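PDB 4N7B: LytB from Plasmodium falciparum, which reduces (E)-4-hydroxy-3-methylbut-2-enyl diphosphate to isopentenyl and dimethylallyl diphosphate at an iron-sulfur cluster, the last step of the apicoplast MEP pathway of isoprenoid synthesis. Local coordinates for residues Y223-R228 / K477-S482; T240-L245 / K266-E271; V259-V264 / A484-Q489; V459-V464 / Q492-L497. All coordinates share one frame; numbering follows the deposited sequence.

Contact 1: Y223-R228 / K477-S482; sequences YLINPR and KIALTS
Leu224 and Leu480 hold nearly the same shape, CG anti to the backbone N in each (chi1 177° and 173°), so the two side chains run side by side in the same direction and CD1 of Leu224 lies 3.9 Å from CD2 of Leu480. Arg228 instead places CG between its backbone N and carbonyl carbon, and its otherwise extended chain turns back over its own segment. CD1 of Leu224 thereby lies over the centre of one guanidinium face, while NH1 donates to Ile225 O at 2.8 Å, a carbonyl that lies in the guanidinium plane although NH1 itself stands above the carbonyl plane. NH2 forms a salt bridge with Glu488, so the rotation of the group is fixed from two directions. Parallel backbone pairing joins the segments: Tyr223 N donates to Ile478 O at 2.8 Å, Leu480 N to Tyr223 O, and Ile225 N to Leu480 O at 3.0 Å, each nearly along the C=O axis. On the face carrying Ala479, CD1 of Ile225 comes within 4.1 Å of Ala479 CB, under helix 414-427. Past the paired region, after the cis peptide before Pro227, a water bridges Pro227 O and Thr481 OG1. Helix 488-499 packs on the leucine face through Val495. Strands 221-226 and 477-482 are thus neighbours in the five-stranded parallel sheet of an alpha/beta domain, with helices on both faces, as in the IspH fold.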
loop_
_atom_site.group_PDB
_atom_site.type_symbol
_atom_site.label_atom_id
_atom_site.label_comp_id
_atom_site.label_asym_id
_atom_site.label_seq_id
_atom_site.Cartn_x
_atom_site.Cartn_y
_atom_site.Cartn_z
ATOM N N TYR A 223 17.827 14.030 7.800
ATOM C CA TYR A 223 18.128 13.034 6.798
ATOM C C TYR A 223 16.883 12.822 5.968
ATOM O O TYR A 223 15.900 12.237 6.436
ATOM C CB TYR A 223 18.535 11.730 7.453
ATOM C CG TYR A 223 19.865 11.763 8.169
ATOM C CD1 TYR A 223 21.048 11.660 7.462
ATOM C CD2 TYR A 223 19.933 11.860 9.560
ATOM C CE1 TYR A 223 22.271 11.670 8.102
ATOM C CE2 TYR A 223 21.156 11.869 10.212
ATOM C CZ TYR A 223 22.320 11.775 9.467
ATOM O OH TYR A 223 23.540 11.785 10.081
ATOM N N LEU A 224 16.913 13.335 4.753
ATOM C CA LEU A 224 15.836 13.140 3.808
ATOM C C LEU A 224 16.105 11.841 3.070
ATOM O O LEU A 224 17.117 11.681 2.372
ATOM C CB LEU A 224 15.750 14.307 2.825
ATOM C CG LEU A 224 14.685 14.172 1.733
ATOM C CD1 LEU A 224 13.280 14.109 2.352
ATOM C CD2 LEU A 224 14.802 15.350 0.756
ATOM N N ILE A 225 15.193 10.903 3.241
ATOM C CA ILE A 225 15.437 9.531 2.836
ATOM C C ILE A 225 14.866 9.222 1.464
ATOM O O ILE A 225 13.777 9.674 1.104
ATOM C CB ILE A 225 14.826 8.565 3.847
ATOM C CG1 ILE A 225 15.515 8.747 5.198
ATOM C CG2 ILE A 225 14.999 7.147 3.383
ATOM C CD1 ILE A 225 14.807 8.101 6.367
ATOM N N ASN A 226 15.606 8.405 0.732
ATOM C CA ASN A 226 15.179 7.906 -0.547
ATOM C C ASN A 226 15.573 6.440 -0.533
ATOM O O ASN A 226 16.655 6.091 -0.072
ATOM C CB ASN A 226 15.933 8.686 -1.658
ATOM C CG ASN A 226 15.323 8.506 -3.013
ATOM O OD1 ASN A 226 14.144 8.826 -3.224
ATOM N ND2 ASN A 226 16.128 8.017 -3.968
ATOM N N PRO A 227 14.711 5.558 -1.028
ATOM C CA PRO A 227 13.383 5.832 -1.573
ATOM C C PRO A 227 12.315 6.125 -0.530
ATOM O O PRO A 227 12.405 5.699 0.631
ATOM C CB PRO A 227 13.041 4.535 -2.311
ATOM C CG PRO A 227 13.794 3.498 -1.593
ATOM C CD PRO A 227 15.088 4.146 -1.178
ATOM N N ARG A 228 11.295 6.851 -0.987
ATOM C CA ARG A 228 10.165 7.243 -0.174
ATOM C C ARG A 228 9.044 7.578 -1.118
ATOM O O ARG A 228 9.257 7.652 -2.331
ATOM C CB ARG A 228 10.485 8.506 0.627
ATOM C CG ARG A 228 10.794 9.736 -0.279
ATOM C CD ARG A 228 10.977 11.008 0.562
ATOM N NE ARG A 228 11.129 12.199 -0.260
ATOM C CZ ARG A 228 12.282 12.586 -0.807
ATOM N NH1 ARG A 228 13.386 11.892 -0.597
ATOM N NH2 ARG A 228 12.341 13.674 -1.565
ATOM N N LYS A 477 18.740 15.182 15.471
ATOM C CA LYS A 477 18.750 14.429 14.224
ATOM C C LYS A 477 17.407 13.778 13.939
ATOM O O LYS A 477 16.870 13.030 14.754
ATOM C CB LYS A 477 19.860 13.385 14.241
ATOM C CG LYS A 477 21.207 13.974 14.640
ATOM C CD LYS A 477 22.355 13.268 13.963
ATOM C CE LYS A 477 23.657 13.482 14.726
ATOM N NZ LYS A 477 23.843 14.899 15.162
ATOM N N ILE A 478 16.889 14.069 12.757
ATOM C CA ILE A 478 15.609 13.568 12.296
ATOM C C ILE A 478 15.746 12.738 11.015
ATOM O O ILE A 478 16.402 13.138 10.040
ATOM C CB ILE A 478 14.689 14.736 12.010
ATOM C CG1 ILE A 478 14.439 15.500 13.292
ATOM C CG2 ILE A 478 13.395 14.273 11.359
ATOM C CD1 ILE A 478 13.772 16.833 13.070
ATOM N N ALA A 479 15.113 11.580 11.033
ATOM C CA ALA A 479 14.984 10.737 9.867
ATOM C C ALA A 479 13.639 11.094 9.225
ATOM O O ALA A 479 12.594 10.981 9.886
ATOM C CB ALA A 479 14.992 9.284 10.301
ATOM N N LEU A 480 13.638 11.567 7.975
ATOM C CA LEU A 480 12.368 11.953 7.353
ATOM C C LEU A 480 12.072 11.090 6.137
ATOM O O LEU A 480 12.883 11.030 5.210
ATOM C CB LEU A 480 12.379 13.425 6.962
ATOM C CG LEU A 480 11.190 13.936 6.151
ATOM C CD1 LEU A 480 9.897 13.930 6.966
ATOM C CD2 LEU A 480 11.479 15.345 5.635
ATOM N N THR A 481 10.936 10.395 6.155
ATOM C CA THR A 481 10.515 9.615 5.003
ATOM C C THR A 481 9.014 9.754 4.758
ATOM O O THR A 481 8.350 10.544 5.416
ATOM C CB THR A 481 10.892 8.141 5.138
ATOM O OG1 THR A 481 10.615 7.484 3.895
ATOM C CG2 THR A 481 10.107 7.483 6.214
ATOM N N SER A 482 8.471 8.994 3.822
ATOM C CA SER A 482 7.065 9.124 3.510
ATOM C C SER A 482 6.555 7.831 2.921
ATOM O O SER A 482 7.312 7.066 2.330
ATOM C CB SER A 482 6.837 10.282 2.531
ATOM O OG SER A 482 7.554 10.045 1.329
HETATM O O HOH W 1 11.868 5.131 3.380
#

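Contact 2: T240-L245 / K266-E271; sequences TVEECL and KKLEKE
Glu242 leaves helix 232-247 with its CB directed along the flank of the interface, and only the atoms beyond bend nearer to helix 262-271. Its CG makes the main contact, lying 3.9 Å from Leu268 CD2, whose side chain it crosses at about a right angle, and 3.7 Å from Glu271 OE1. Beyond CG the chain is extended, and OE2 stands 4.1 Å from Lys267 NZ, too far for a salt bridge, and 4.4 Å from Glu271 OE1. Both helices pack side by side on the four-stranded parallel sheet containing strands 252-255 and 273-276, helix 262-271 being the beta-alpha-beta crossover between those two. Toward that sheet Val241 CG1 meets Leu268 CD1 at 4.2 Å, and both side chains rest on Ala273. One turn later Leu245 spreads its methyls over Glu271: CD1 is 3.9 Å from CB, while CD2 approaches the backbone O at 3.6 Å. The helices are 10° from parallel, their axes 10.8 Å apart, so side chains bridge the gap. Apolar carbons supply the cohesion beside the sheet; at the outer edge the nearby carboxylates would tend to raise each other's pKa, an effect that the ammonium of Lys267, close to Glu242, may partly offset.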
loop_
_atom_site.group_PDB
_atom_site.type_symbol
_atom_site.label_atom_id
_atom_site.label_comp_id
_atom_site.label_asym_id
_atom_site.label_seq_id
_atom_site.Cartn_x
_atom_site.Cartn_y
_atom_site.Cartn_z
ATOM N N THR A 240 -4.681 6.662 -13.735
ATOM C CA THR A 240 -5.848 5.982 -14.297
ATOM C C THR A 240 -7.097 6.825 -14.075
ATOM O O THR A 240 -7.905 6.995 -14.982
ATOM C CB THR A 240 -6.074 4.600 -13.674
ATOM O OG1 THR A 240 -5.055 3.695 -14.120
ATOM C CG2 THR A 240 -7.437 4.056 -14.073
ATOM N N VAL A 241 -7.257 7.368 -12.876
ATOM C CA VAL A 241 -8.445 8.170 -12.579
ATOM C C VAL A 241 -8.417 9.494 -13.313
ATOM O O VAL A 241 -9.426 9.917 -13.875
ATOM C CB VAL A 241 -8.598 8.453 -11.071
ATOM C CG1 VAL A 241 -9.825 9.330 -10.804
ATOM C CG2 VAL A 241 -8.718 7.140 -10.305
ATOM N N GLU A 242 -7.259 10.147 -13.307
ATOM C CA GLU A 242 -7.099 11.452 -13.942
ATOM C C GLU A 242 -7.369 11.376 -15.445
ATOM O O GLU A 242 -7.910 12.305 -16.056
ATOM C CB GLU A 242 -5.683 11.977 -13.691
ATOM C CG GLU A 242 -5.549 12.802 -12.411
ATOM C CD GLU A 242 -4.103 12.986 -11.974
ATOM O OE1 GLU A 242 -3.201 12.455 -12.662
ATOM O OE2 GLU A 242 -3.865 13.646 -10.929
ATOM N N GLU A 243 -7.016 10.246 -16.037
ATOM C CA GLU A 243 -7.091 10.104 -17.471
ATOM C C GLU A 243 -8.531 9.783 -17.889
ATOM O O GLU A 243 -8.974 10.165 -18.981
ATOM C CB GLU A 243 -6.088 9.046 -17.925
ATOM C CG GLU A 243 -5.797 9.082 -19.406
ATOM C CD GLU A 243 -4.986 10.291 -19.791
ATOM O OE1 GLU A 243 -4.110 10.701 -18.998
ATOM O OE2 GLU A 243 -5.241 10.835 -20.878
ATOM N N CYS A 244 -9.270 9.120 -17.002
ATOM C CA CYS A 244 -10.690 8.856 -17.216
ATOM C C CYS A 244 -11.468 10.154 -17.151
ATOM O O CYS A 244 -12.403 10.383 -17.921
ATOM C CB CYS A 244 -11.216 7.909 -16.145
ATOM S SG CYS A 244 -10.848 6.169 -16.462
ATOM N N LEU A 245 -11.074 11.006 -16.212
ATOM C CA LEU A 245 -11.705 12.307 -16.052
ATOM C C LEU A 245 -11.502 13.193 -17.279
ATOM O O LEU A 245 -12.360 14.010 -17.596
ATOM C CB LEU A 245 -11.165 13.003 -14.806
ATOM C CG LEU A 245 -11.695 12.424 -13.495
ATOM C CD1 LEU A 245 -10.861 12.902 -12.326
ATOM C CD2 LEU A 245 -13.154 12.830 -13.310
ATOM N N LYS A 266 -8.955 13.849 -2.062
ATOM C CA LYS A 266 -9.703 15.095 -2.056
ATOM C C LYS A 266 -9.459 15.829 -3.376
ATOM O O LYS A 266 -10.374 16.437 -3.938
ATOM C CB LYS A 266 -9.288 15.963 -0.871
ATOM C CG LYS A 266 -9.922 17.337 -0.863
ATOM C CD LYS A 266 -9.199 18.263 0.108
ATOM C CE LYS A 266 -9.737 19.695 0.056
ATOM N NZ LYS A 266 -8.962 20.609 0.950
ATOM N N LYS A 267 -8.230 15.759 -3.880
ATOM C CA LYS A 267 -7.889 16.459 -5.115
ATOM C C LYS A 267 -8.695 15.872 -6.273
ATOM O O LYS A 267 -9.176 16.601 -7.148
ATOM C CB LYS A 267 -6.393 16.364 -5.385
ATOM C CG LYS A 267 -5.927 17.092 -6.627
ATOM C CD LYS A 267 -4.446 16.824 -6.868
ATOM C CE LYS A 267 -4.003 17.237 -8.274
ATOM N NZ LYS A 267 -2.596 16.791 -8.569
ATOM N N LEU A 268 -8.869 14.551 -6.256
ATOM C CA LEU A 268 -9.604 13.869 -7.315
ATOM C C LEU A 268 -11.102 14.118 -7.197
ATOM O O LEU A 268 -11.804 14.186 -8.209
ATOM C CB LEU A 268 -9.309 12.369 -7.304
ATOM C CG LEU A 268 -7.854 12.035 -7.652
ATOM C CD1 LEU A 268 -7.589 10.550 -7.494
ATOM C CD2 LEU A 268 -7.511 12.487 -9.073
ATOM N N GLU A 269 -11.589 14.268 -5.969
ATOM C CA GLU A 269 -13.003 14.554 -5.754
ATOM C C GLU A 269 -13.340 15.898 -6.374
ATOM O O GLU A 269 -14.387 16.053 -7.001
ATOM C CB GLU A 269 -13.358 14.548 -4.266
ATOM C CG GLU A 269 -13.631 13.160 -3.714
ATOM C CD GLU A 269 -13.786 13.139 -2.201
ATOM O OE1 GLU A 269 -13.374 14.114 -1.536
ATOM O OE2 GLU A 269 -14.330 12.144 -1.675
ATOM N N LYS A 270 -12.437 16.861 -6.202
ATOM C CA LYS A 270 -12.597 18.188 -6.786
ATOM C C LYS A 270 -12.644 18.106 -8.302
ATOM O O LYS A 270 -13.384 18.844 -8.944
ATOM C CB LYS A 270 -11.448 19.112 -6.370
ATOM C CG LYS A 270 -11.700 19.881 -5.081
ATOM C CD LYS A 270 -10.657 20.980 -4.840
ATOM C CE LYS A 270 -10.596 21.997 -5.989
ATOM N NZ LYS A 270 -9.689 23.157 -5.699
ATOM N N GLU A 271 -11.843 17.210 -8.869
ATOM C CA GLU A 271 -11.745 17.078 -10.315
ATOM C C GLU A 271 -12.919 16.285 -10.890
ATOM O O GLU A 271 -13.081 16.216 -12.107
ATOM C CB GLU A 271 -10.417 16.417 -10.704
ATOM C CG GLU A 271 -9.181 17.269 -10.432
ATOM C CD GLU A 271 -7.873 16.510 -10.634
ATOM O OE1 GLU A 271 -7.849 15.502 -11.378
ATOM O OE2 GLU A 271 -6.858 16.923 -10.035
#

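Contact 3: V259-V264 / A484-Q489; sequences VHNDIV and ASTPEQ. With SO4 (sulfate ion), chain C.
The starts of helices 262-271 and 488-499 come side by side here, beside the active site of an IspH-type reductase, and their N-cap residues Asn261 and Pro487 reach toward each other tip to tip. Asn261 has CG anti to the backbone N (chi1 -177°), which lets OD1 curl back and accept from Val264 N at 2.9 Å, on an in-plane lone pair, the capping bond of helix 262-271. With OD1 so occupied, the amide's ND2 lies toward the second segment, 3.7 Å from Pro487 CD. The Pro487 ring is crossed obliquely by Val264, whose CG2 packs 3.7 Å from Pro487 CG. Behind the amide, Asn261 CB sits 3.3 Å from Ser485 O. Ser485 keeps OG between its backbone N and carbonyl carbon, turning the hydroxyl toward His260 O in a long, weak approach. A water gathers the polar tips: it accepts from Asn261 ND2, donates to Thr486 OG1, which is also hydrogen-bonded to Val436 O, and lies 2.7 Å from Ser485 OG. His260 and Ser485 probably bind the substrate, as in related enzymes, and Ala484 touches the cluster. The His260 ring points away from the second segment and stacks on His293. A sulfate, also held by Ser442, His343 and Asn443, is consistent with a diphosphate-binding position; His260 ND1 donates to its O3 at 2.8 Å, in the plane of the ring and nearly straight.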
loop_
_atom_site.group_PDB
_atom_site.type_symbol
_atom_site.label_atom_id
_atom_site.label_comp_id
_atom_site.label_asym_id
_atom_site.label_seq_id
_atom_site.Cartn_x
_atom_site.Cartn_y
_atom_site.Cartn_z
ATOM N N VAL A 259 -6.309 5.379 -3.494
ATOM C CA VAL A 259 -5.148 5.045 -2.678
ATOM C C VAL A 259 -5.445 5.597 -1.283
ATOM O O VAL A 259 -6.315 6.459 -1.118
ATOM C CB VAL A 259 -3.827 5.647 -3.226
ATOM C CG1 VAL A 259 -3.583 5.202 -4.660
ATOM C CG2 VAL A 259 -3.859 7.147 -3.171
ATOM N N HIS A 260 -4.740 5.107 -0.271
ATOM C CA HIS A 260 -5.043 5.502 1.100
ATOM C C HIS A 260 -4.301 6.777 1.454
ATOM O O HIS A 260 -3.365 6.767 2.254
ATOM C CB HIS A 260 -4.684 4.388 2.075
ATOM C CG HIS A 260 -5.648 3.241 2.073
ATOM N ND1 HIS A 260 -5.279 1.968 2.446
ATOM C CD2 HIS A 260 -6.963 3.166 1.742
ATOM C CE1 HIS A 260 -6.321 1.157 2.353
ATOM N NE2 HIS A 260 -7.351 1.861 1.924
ATOM N N ASN A 261 -4.719 7.871 0.829
ATOM C CA ASN A 261 -4.228 9.187 1.189
ATOM C C ASN A 261 -5.322 10.227 0.944
ATOM O O ASN A 261 -5.776 10.400 -0.189
ATOM C CB ASN A 261 -2.980 9.533 0.393
ATOM C CG ASN A 261 -2.394 10.867 0.803
ATOM O OD1 ASN A 261 -2.837 11.923 0.342
ATOM N ND2 ASN A 261 -1.396 10.830 1.676
ATOM N N ASP A 262 -5.740 10.916 2.001
ATOM C CA ASP A 262 -6.860 11.851 1.906
ATOM C C ASP A 262 -6.511 13.025 0.992
ATOM O O ASP A 262 -7.355 13.532 0.268
ATOM C CB ASP A 262 -7.277 12.335 3.302
ATOM C CG ASP A 262 -7.549 11.173 4.263
ATOM O OD1 ASP A 262 -8.510 10.412 4.001
ATOM O OD2 ASP A 262 -6.798 11.004 5.264
ATOM N N ILE A 263 -5.258 13.445 1.002
ATOM C CA ILE A 263 -4.860 14.575 0.163
ATOM C C ILE A 263 -5.026 14.260 -1.316
ATOM O O ILE A 263 -5.601 15.045 -2.047
ATOM C CB ILE A 263 -3.440 15.008 0.462
ATOM C CG1 ILE A 263 -3.396 15.566 1.886
ATOM C CG2 ILE A 263 -2.970 16.050 -0.557
ATOM C CD1 ILE A 263 -2.018 15.770 2.404
ATOM N N VAL A 264 -4.539 13.102 -1.747
ATOM C CA VAL A 264 -4.736 12.650 -3.119
ATOM C C VAL A 264 -6.220 12.557 -3.479
ATOM O O VAL A 264 -6.655 13.031 -4.526
ATOM C CB VAL A 264 -4.120 11.264 -3.305
ATOM C CG1 VAL A 264 -4.651 10.584 -4.582
ATOM C CG2 VAL A 264 -2.602 11.358 -3.321
ATOM N N ALA A 484 4.071 5.123 0.695
ATOM C CA ALA A 484 3.955 4.880 -0.732
ATOM C C ALA A 484 2.786 5.611 -1.376
ATOM O O ALA A 484 2.671 5.631 -2.598
ATOM C CB ALA A 484 3.842 3.368 -0.994
ATOM N N SER A 485 1.923 6.205 -0.564
ATOM C CA SER A 485 0.714 6.875 -1.051
ATOM C C SER A 485 0.828 8.380 -0.837
ATOM O O SER A 485 -0.101 9.122 -1.137
ATOM C CB SER A 485 -0.525 6.370 -0.297
ATOM O OG SER A 485 -0.208 6.165 1.098
ATOM N N THR A 486 1.963 8.835 -0.315
ATOM C CA THR A 486 2.138 10.248 0.078
ATOM C C THR A 486 2.735 11.172 -1.023
ATOM O O THR A 486 3.851 10.948 -1.498
ATOM C CB THR A 486 3.039 10.347 1.322
ATOM O OG1 THR A 486 2.488 9.542 2.371
ATOM C CG2 THR A 486 3.123 11.776 1.796
ATOM N N PRO A 487 2.001 12.236 -1.400
ATOM C CA PRO A 487 2.494 13.190 -2.405
ATOM C C PRO A 487 3.766 13.888 -1.960
ATOM O O PRO A 487 3.880 14.267 -0.798
ATOM C CB PRO A 487 1.352 14.200 -2.539
ATOM C CG PRO A 487 0.149 13.510 -1.970
ATOM C CD PRO A 487 0.655 12.584 -0.914
ATOM N N GLU A 488 4.703 14.057 -2.891
ATOM C CA GLU A 488 6.039 14.581 -2.590
ATOM C C GLU A 488 5.932 15.997 -2.021
ATOM O O GLU A 488 6.686 16.349 -1.106
ATOM C CB GLU A 488 6.941 14.547 -3.832
ATOM C CG GLU A 488 8.360 15.122 -3.616
ATOM C CD GLU A 488 9.126 14.443 -2.458
ATOM O OE1 GLU A 488 10.105 15.037 -1.958
ATOM O OE2 GLU A 488 8.760 13.324 -2.040
ATOM N N GLN A 489 4.979 16.794 -2.517
ATOM C CA GLN A 489 4.802 18.146 -1.977
ATOM C C GLN A 489 4.595 18.150 -0.458
ATOM O O GLN A 489 5.089 19.040 0.245
ATOM C CB GLN A 489 3.630 18.889 -2.628
ATOM C CG GLN A 489 3.704 20.428 -2.394
ATOM C CD GLN A 489 2.395 21.181 -2.716
ATOM O OE1 GLN A 489 1.404 20.586 -3.151
ATOM N NE2 GLN A 489 2.399 22.500 -2.496
HETATM S S SO4 C . -2.010 0.671 2.195
HETATM O O1 SO4 C . -2.404 -0.406 1.297
HETATM O O2 SO4 C . -2.096 1.959 1.498
HETATM O O3 SO4 C . -2.939 0.647 3.322
HETATM O O4 SO4 C . -0.642 0.505 2.718
HETATM O O HOH W 2 -0.202 8.377 2.706
#

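Contact 4: V459-V464 / Q492-L497; sequences VLLNTV and QKFVNL
The end of strand 458-461, at the edge of the five-stranded parallel sheet, and the turn that follows it pack here against helix 488-499. Phe494 is central: its CG is anti to the carbonyl carbon (chi1 -86°), which swings the ring off the helix and brings its far end nearer the strand, where it touches Ile434, Val436 and Leu480. Val464 slides past it in the opposite direction and sets one methyl on the ring: CG1 stands 3.5 Å from the centroid of Phe494, 10° off the normal, a CH-pi contact over the face. The same methyl lies 4.2 Å from Leu497 CD2, one turn on, while the other branch, CG2, is 3.9 Å from Lys493 CB. Toward the far end of the ring the backbone closes in, with Val464 N 3.5 Å from Phe494 CE2. The Leu461 side chain crosses that of Phe494 at about a right angle, its CB and CD1 both 3.8 Å from Phe494 CZ. No hydrogen bond joins the two segments, although Thr463 OG1 is bonded to Glu490 of the same helix. Helix 488-499 links parallel strands 477-482 and 506-511 and packs on the sheet as in a layered alpha/beta domain.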
loop_
_atom_site.group_PDB
_atom_site.type_symbol
_atom_site.label_atom_id
_atom_site.label_comp_id
_atom_site.label_asym_id
_atom_site.label_seq_id
_atom_site.Cartn_x
_atom_site.Cartn_y
_atom_site.Cartn_z
ATOM N N VAL A 459 6.654 9.260 14.486
ATOM C CA VAL A 459 5.317 9.815 14.401
ATOM C C VAL A 459 4.907 9.817 12.950
ATOM O O VAL A 459 5.730 10.045 12.072
ATOM C CB VAL A 459 5.239 11.296 14.901
ATOM C CG1 VAL A 459 5.447 11.374 16.376
ATOM C CG2 VAL A 459 6.270 12.167 14.174
ATOM N N LEU A 460 3.621 9.589 12.724
ATOM C CA LEU A 460 3.041 9.612 11.408
ATOM C C LEU A 460 2.245 10.891 11.303
ATOM O O LEU A 460 1.359 11.121 12.104
ATOM C CB LEU A 460 2.110 8.424 11.244
ATOM C CG LEU A 460 1.384 8.414 9.908
ATOM C CD1 LEU A 460 2.381 8.189 8.789
ATOM C CD2 LEU A 460 0.343 7.321 9.922
ATOM N N LEU A 461 2.566 11.730 10.324
ATOM C CA LEU A 461 1.902 13.015 10.166
ATOM C C LEU A 461 1.448 13.199 8.722
ATOM O O LEU A 461 2.214 12.969 7.781
ATOM C CB LEU A 461 2.851 14.158 10.554
ATOM C CG LEU A 461 3.337 14.148 12.005
ATOM C CD1 LEU A 461 4.362 15.257 12.204
ATOM C CD2 LEU A 461 2.170 14.299 12.973
ATOM N N ASN A 462 0.206 13.628 8.557
ATOM C CA ASN A 462 -0.396 13.747 7.250
ATOM C C ASN A 462 0.194 14.952 6.526
ATOM O O ASN A 462 0.472 14.892 5.323
ATOM C CB ASN A 462 -1.918 13.877 7.391
ATOM C CG ASN A 462 -2.662 13.620 6.087
ATOM O OD1 ASN A 462 -2.395 12.646 5.376
ATOM N ND2 ASN A 462 -3.612 14.487 5.779
ATOM N N THR A 463 0.423 16.024 7.284
ATOM C CA THR A 463 0.862 17.300 6.737
ATOM C C THR A 463 1.621 18.088 7.823
ATOM O O THR A 463 1.452 17.799 9.007
ATOM C CB THR A 463 -0.361 18.110 6.252
ATOM O OG1 THR A 463 0.078 19.295 5.601
ATOM C CG2 THR A 463 -1.222 18.524 7.407
ATOM N N VAL A 464 2.445 19.076 7.445
ATOM C CA VAL A 464 3.187 19.857 8.455
ATOM C C VAL A 464 2.302 20.533 9.459
ATOM O O VAL A 464 2.718 20.751 10.585
ATOM C CB VAL A 464 4.043 21.009 7.888
ATOM C CG1 VAL A 464 5.368 20.490 7.436
ATOM C CG2 VAL A 464 3.289 21.757 6.806
ATOM N N GLN A 492 7.950 17.864 1.034
ATOM C CA GLN A 492 8.773 19.055 0.835
ATOM C C GLN A 492 8.444 20.154 1.848
ATOM O O GLN A 492 9.327 20.894 2.281
ATOM C CB GLN A 492 8.613 19.598 -0.595
ATOM C CG GLN A 492 9.104 18.621 -1.624
ATOM C CD GLN A 492 10.608 18.392 -1.516
ATOM O OE1 GLN A 492 11.317 19.142 -0.828
ATOM N NE2 GLN A 492 11.105 17.356 -2.199
ATOM N N LYS A 493 7.178 20.268 2.222
ATOM C CA LYS A 493 6.788 21.253 3.228
ATOM C C LYS A 493 7.509 20.964 4.554
ATOM O O LYS A 493 7.916 21.878 5.273
ATOM C CB LYS A 493 5.280 21.207 3.444
ATOM C CG LYS A 493 4.457 21.526 2.199
ATOM C CD LYS A 493 2.993 21.762 2.552
ATOM C CE LYS A 493 2.178 22.056 1.306
ATOM N NZ LYS A 493 0.754 22.461 1.604
ATOM N N PHE A 494 7.680 19.690 4.881
ATOM C CA PHE A 494 8.470 19.339 6.053
ATOM C C PHE A 494 9.918 19.787 5.874
ATOM O O PHE A 494 10.504 20.406 6.764
ATOM C CB PHE A 494 8.408 17.843 6.345
ATOM C CG PHE A 494 7.213 17.435 7.183
ATOM C CD1 PHE A 494 7.240 17.550 8.565
ATOM C CD2 PHE A 494 6.052 16.951 6.580
ATOM C CE1 PHE A 494 6.136 17.170 9.333
ATOM C CE2 PHE A 494 4.946 16.580 7.351
ATOM C CZ PHE A 494 4.995 16.694 8.716
ATOM N N VAL A 495 10.500 19.488 4.718
ATOM C CA VAL A 495 11.887 19.868 4.487
ATOM C C VAL A 495 12.000 21.380 4.625
ATOM O O VAL A 495 12.911 21.887 5.269
ATOM C CB VAL A 495 12.351 19.436 3.105
ATOM C CG1 VAL A 495 13.691 20.077 2.769
ATOM C CG2 VAL A 495 12.411 17.923 3.041
ATOM N N ASN A 496 11.055 22.102 4.038
ATOM C CA ASN A 496 11.103 23.555 4.077
ATOM C C ASN A 496 10.998 24.105 5.509
ATOM O O ASN A 496 11.764 24.974 5.912
ATOM C CB ASN A 496 10.015 24.139 3.177
ATOM C CG ASN A 496 9.829 25.626 3.385
ATOM O OD1 ASN A 496 10.556 26.444 2.823
ATOM N ND2 ASN A 496 8.865 25.984 4.223
ATOM N N LEU A 497 10.059 23.588 6.284
ATOM C CA LEU A 497 9.903 24.026 7.661
ATOM C C LEU A 497 11.159 23.728 8.482
ATOM O O LEU A 497 11.663 24.593 9.174
ATOM C CB LEU A 497 8.705 23.318 8.275
ATOM C CG LEU A 497 8.431 23.600 9.756
ATOM C CD1 LEU A 497 7.882 24.992 9.923
ATOM C CD2 LEU A 497 7.499 22.545 10.353
#

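Helix 488-499 and the strand before it tie three of the contacts together. Contact 1 passes directly to contact 3 through the salt bridge from Arg228 NH2 to Glu488 OE1, 2.6 Å long, and its leucine face meets Val495 of contact 4, with Leu480 CD2 3.8 Å from Val495 CG2. Contact 3 also touches contact 4, where Ile263 CD1 lies 3.9 Å from Asn462 O. Contact 2 shares helix 262-271 with contact 3, but its centre is 29 Å from that of contact 1. Contact 3 alone reaches the cluster, through Ala484; the side chains of Pro227 in contact 1 and Val241 in contact 2 are about 11 and 13 Å from it, while contact 4 lies away from the annotated sites.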